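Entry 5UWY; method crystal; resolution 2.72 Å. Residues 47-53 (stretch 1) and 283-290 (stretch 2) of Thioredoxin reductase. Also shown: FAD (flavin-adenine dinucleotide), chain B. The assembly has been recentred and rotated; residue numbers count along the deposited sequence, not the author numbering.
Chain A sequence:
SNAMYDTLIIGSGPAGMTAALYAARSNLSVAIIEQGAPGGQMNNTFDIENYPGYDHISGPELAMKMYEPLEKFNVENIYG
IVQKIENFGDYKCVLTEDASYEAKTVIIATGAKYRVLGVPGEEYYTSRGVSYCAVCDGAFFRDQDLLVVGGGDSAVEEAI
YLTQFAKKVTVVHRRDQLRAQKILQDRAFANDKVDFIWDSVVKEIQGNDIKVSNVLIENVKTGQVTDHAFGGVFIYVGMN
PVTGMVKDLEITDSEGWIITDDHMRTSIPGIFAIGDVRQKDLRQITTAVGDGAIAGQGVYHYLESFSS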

# COMPACT_ATOMS: atom_id res chain seq x y z
N ASP A 47 18.57 -4.80 6.03
CA ASP A 47 18.38 -3.54 5.34
C ASP A 47 17.15 -3.63 4.43
O ASP A 47 16.87 -4.69 3.86
N ILE A 48 16.43 -2.52 4.32
CA ILE A 48 15.23 -2.44 3.49
C ILE A 48 15.36 -1.22 2.60
O ILE A 48 15.47 -0.09 3.10
N GLU A 49 15.32 -1.43 1.28
CA GLU A 49 15.50 -0.34 0.33
C GLU A 49 14.36 -0.25 -0.68
O GLU A 49 14.51 0.40 -1.72
N ASN A 50 13.22 -0.88 -0.40
CA ASN A 50 12.05 -0.77 -1.27
C ASN A 50 10.82 -0.27 -0.53
O ASN A 50 9.69 -0.52 -0.97
N TYR A 51 11.00 0.44 0.58
CA TYR A 51 9.91 1.16 1.20
C TYR A 51 10.00 2.63 0.82
O TYR A 51 10.98 3.29 1.19
N PRO A 52 9.03 3.17 0.08
CA PRO A 52 9.12 4.56 -0.38
C PRO A 52 9.25 5.53 0.79
O PRO A 52 8.71 5.31 1.88
N GLY A 53 9.98 6.61 0.54
CA GLY A 53 10.26 7.59 1.57
C GLY A 53 11.47 7.29 2.42
O GLY A 53 11.79 8.07 3.32
N ARG A 283 3.91 -9.95 -1.22
CA ARG A 283 3.88 -9.74 0.23
C ARG A 283 5.04 -8.82 0.61
O ARG A 283 6.18 -9.26 0.78
N GLN A 284 4.73 -7.53 0.74
CA GLN A 284 5.73 -6.51 1.02
C GLN A 284 5.18 -5.54 2.05
O GLN A 284 3.98 -5.52 2.33
N ILE A 285 6.07 -4.70 2.59
CA ILE A 285 5.63 -3.67 3.53
C ILE A 285 4.69 -2.70 2.84
O ILE A 285 3.75 -2.17 3.46
N THR A 286 4.88 -2.47 1.53
CA THR A 286 4.08 -1.52 0.77
C THR A 286 2.66 -2.04 0.53
O THR A 286 1.69 -1.26 0.49
N THR A 287 2.55 -3.35 0.32
CA THR A 287 1.27 -4.02 0.23
C THR A 287 0.59 -4.10 1.58
O THR A 287 -0.60 -3.81 1.68
N ALA A 288 1.32 -4.44 2.64
CA ALA A 288 0.74 -4.44 3.98
C ALA A 288 0.28 -3.05 4.39
O ALA A 288 -0.65 -2.92 5.19
N VAL A 289 0.90 -2.02 3.84
CA VAL A 289 0.55 -0.65 4.19
C VAL A 289 -0.72 -0.21 3.46
O VAL A 289 -1.67 0.26 4.10
N GLY A 290 -0.76 -0.36 2.12
CA GLY A 290 -2.06 -0.31 1.45
C GLY A 290 -3.19 -1.06 2.15
O GLY A 290 -4.24 -0.47 2.47

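Residues 283-290 lead from a loop into a helix that packs against the irregular segment 47-53, and the flavin of FAD bridges one end of this contact. The Arg 283 side chain (chi1 m) is out of reach of stretch 1, but Arg 283 O accepts a weak hydrogen bond from FAD O2' at 3.3 Å.

Gln 284, at the N-cap position, points its CA-to-CB bond toward stretch 1. Its m, m rotamer brings OE1 to the amide of Asn 50, which donates a weak hydrogen bond (Asn 50 ND2 to Gln 284 OE1, 3.2 Å, with an N-H...acceptor angle of only 125°). Asn 50, in the p rotamer, uses the other end of its amide for the cofactor: Asn 50 OD1 accepts from FAD N3 at 3.2 Å with good geometry.

Ile 285 opens the helix and also serves both partners. Ile 285 N donates to FAD O2 at 3.3 Å, nearly linearly, while its CA-to-CB bond (chi1 m, chi2 off at 141°) points toward stretch 1. There Ile 285 CD1 meets Ile 48 CD1 at 3.9 Å, and Ile 285 CG2 lies 3.5 Å from Tyr 51 CD1. Ile 48 (m, t) likewise points inward.

Thr 286 projects sideways in the p rotamer. Thr 286 CG2 packs 3.5 Å from Pro 52 CD and 4.0 Å from Tyr 51 CD1, while its OG1 is hydrogen-bonded elsewhere in the structure. Thr 287 and Ala 288 do not reach stretch 1; Thr 287 OG1 instead donates to Gln 284 O at 2.7 Å, tying down the first turn.

One turn beyond Ile 285, Val 289 (t) again points toward stretch 1, placing Val 289 CG2 4.1 Å from Tyr 51 CE1. The Tyr 51 side chain (t) starts sideways, yet its ring reaches along the helix to touch both residues.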

# COMPACT_ATOMS: atom_id res chain seq x y z
CB ASP A 47 19.62 -3.16 4.52
CG ASP A 47 19.57 -1.73 4.01
OD1 ASP A 47 18.79 -0.92 4.55
OD2 ASP A 47 20.33 -1.41 3.06
CB ILE A 48 13.94 -2.36 4.33
CG1 ILE A 48 13.88 -3.52 5.33
CG2 ILE A 48 12.72 -2.36 3.43
CD1 ILE A 48 12.82 -3.34 6.40
CB GLU A 49 16.84 -0.47 -0.41
CG GLU A 49 18.05 -0.14 0.45
CD GLU A 49 19.34 -0.14 -0.34
OE1 GLU A 49 19.29 -0.39 -1.57
OE2 GLU A 49 20.41 0.10 0.26
CB ASN A 50 11.76 -2.11 -1.96
CG ASN A 50 11.54 -3.24 -0.98
OD1 ASN A 50 11.62 -3.05 0.23
ND2 ASN A 50 11.27 -4.42 -1.51
CB TYR A 51 9.92 1.01 2.72
CG TYR A 51 8.69 1.61 3.36
CD1 TYR A 51 7.43 1.07 3.11
CD2 TYR A 51 8.78 2.71 4.20
CE1 TYR A 51 6.30 1.61 3.68
CE2 TYR A 51 7.64 3.26 4.78
CZ TYR A 51 6.41 2.70 4.52
OH TYR A 51 5.27 3.24 5.08
CB PRO A 52 7.81 4.77 -1.14
CG PRO A 52 7.38 3.40 -1.54
CD PRO A 52 7.81 2.51 -0.41
CB ARG A 283 3.95 -11.08 0.95
CG ARG A 283 2.59 -11.75 1.11
CD ARG A 283 2.70 -13.17 1.65
NE ARG A 283 1.39 -13.80 1.80
CZ ARG A 283 0.86 -14.68 0.95
NH1 ARG A 283 1.53 -15.06 -0.12
NH2 ARG A 283 -0.35 -15.18 1.19
CB GLN A 284 6.14 -5.75 -0.25
CG GLN A 284 6.66 -6.60 -1.38
CD GLN A 284 7.99 -7.25 -1.06
OE1 GLN A 284 8.98 -6.57 -0.79
NE2 GLN A 284 8.02 -8.58 -1.10
CB ILE A 285 6.84 -2.95 4.18
CG1 ILE A 285 7.61 -3.85 5.15
CG2 ILE A 285 6.41 -1.71 4.96
CD1 ILE A 285 9.12 -3.67 5.09
CB THR A 286 4.77 -1.26 -0.57
OG1 THR A 286 5.10 -2.52 -1.16
CG2 THR A 286 6.05 -0.52 -0.33
CB THR A 287 1.45 -5.43 -0.36
OG1 THR A 287 1.98 -6.30 0.65
CG2 THR A 287 2.40 -5.37 -1.51
CB ALA A 288 1.76 -4.99 5.00
CB VAL A 289 1.74 0.29 3.93
CG1 VAL A 289 1.27 1.69 3.64
CG2 VAL A 289 2.67 0.30 5.13
PA FAD B . 3.95 -9.74 9.99
O1A FAD B . 4.77 -8.51 10.14
O2A FAD B . 4.72 -11.04 9.71
O5B FAD B . 3.07 -9.98 11.25
C5B FAD B . 3.49 -10.89 12.29
C4B FAD B . 3.06 -10.34 13.62
O4B FAD B . 1.92 -11.10 14.10
C3B FAD B . 4.13 -10.42 14.72
O3B FAD B . 4.24 -9.19 15.43
C2B FAD B . 3.65 -11.57 15.60
O2B FAD B . 4.07 -11.39 16.95
C1B FAD B . 2.14 -11.42 15.46
N9A FAD B . 1.36 -12.61 15.80
C8A FAD B . 1.26 -13.78 15.09
N7A FAD B . 0.48 -14.68 15.65
C5A FAD B . 0.03 -14.05 16.79
C6A FAD B . -0.84 -14.47 17.82
N6A FAD B . -1.43 -15.66 17.85
N1A FAD B . -1.09 -13.59 18.82
C2A FAD B . -0.50 -12.39 18.79
N3A FAD B . 0.33 -11.89 17.88
C4A FAD B . 0.55 -12.78 16.90
N1 FAD B . 9.81 -6.65 3.45
C2 FAD B . 10.12 -5.70 2.52
O2 FAD B . 9.31 -4.82 2.20
N3 FAD B . 11.37 -5.71 1.92
C4 FAD B . 12.38 -6.61 2.16
O4 FAD B . 13.45 -6.52 1.56
C4X FAD B . 12.04 -7.63 3.14
N5 FAD B . 12.94 -8.53 3.42
C5X FAD B . 12.61 -9.50 4.36
C6 FAD B . 13.57 -10.46 4.67
C7 FAD B . 13.30 -11.46 5.60
C7M FAD B . 14.35 -12.49 5.91
C8 FAD B . 12.05 -11.49 6.24
C8M FAD B . 11.73 -12.55 7.26
C9 FAD B . 11.09 -10.52 5.93
C9A FAD B . 11.37 -9.53 5.00
N10 FAD B . 10.42 -8.55 4.65
C10 FAD B . 10.73 -7.57 3.73
C1' FAD B . 9.10 -8.50 5.31
C2' FAD B . 7.96 -9.08 4.48
O2' FAD B . 7.42 -8.09 3.60
C3' FAD B . 6.85 -9.56 5.42
O3' FAD B . 5.99 -10.41 4.67
C4' FAD B . 6.01 -8.46 6.08
O4' FAD B . 6.75 -7.85 7.13
C5' FAD B . 4.70 -9.00 6.64
O5' FAD B . 3.96 -7.93 7.25
P FAD B . 2.60 -8.21 8.02
O1P FAD B . 1.51 -8.53 6.99
O2P FAD B . 2.23 -7.12 8.96
O3P FAD B . 2.90 -9.55 8.82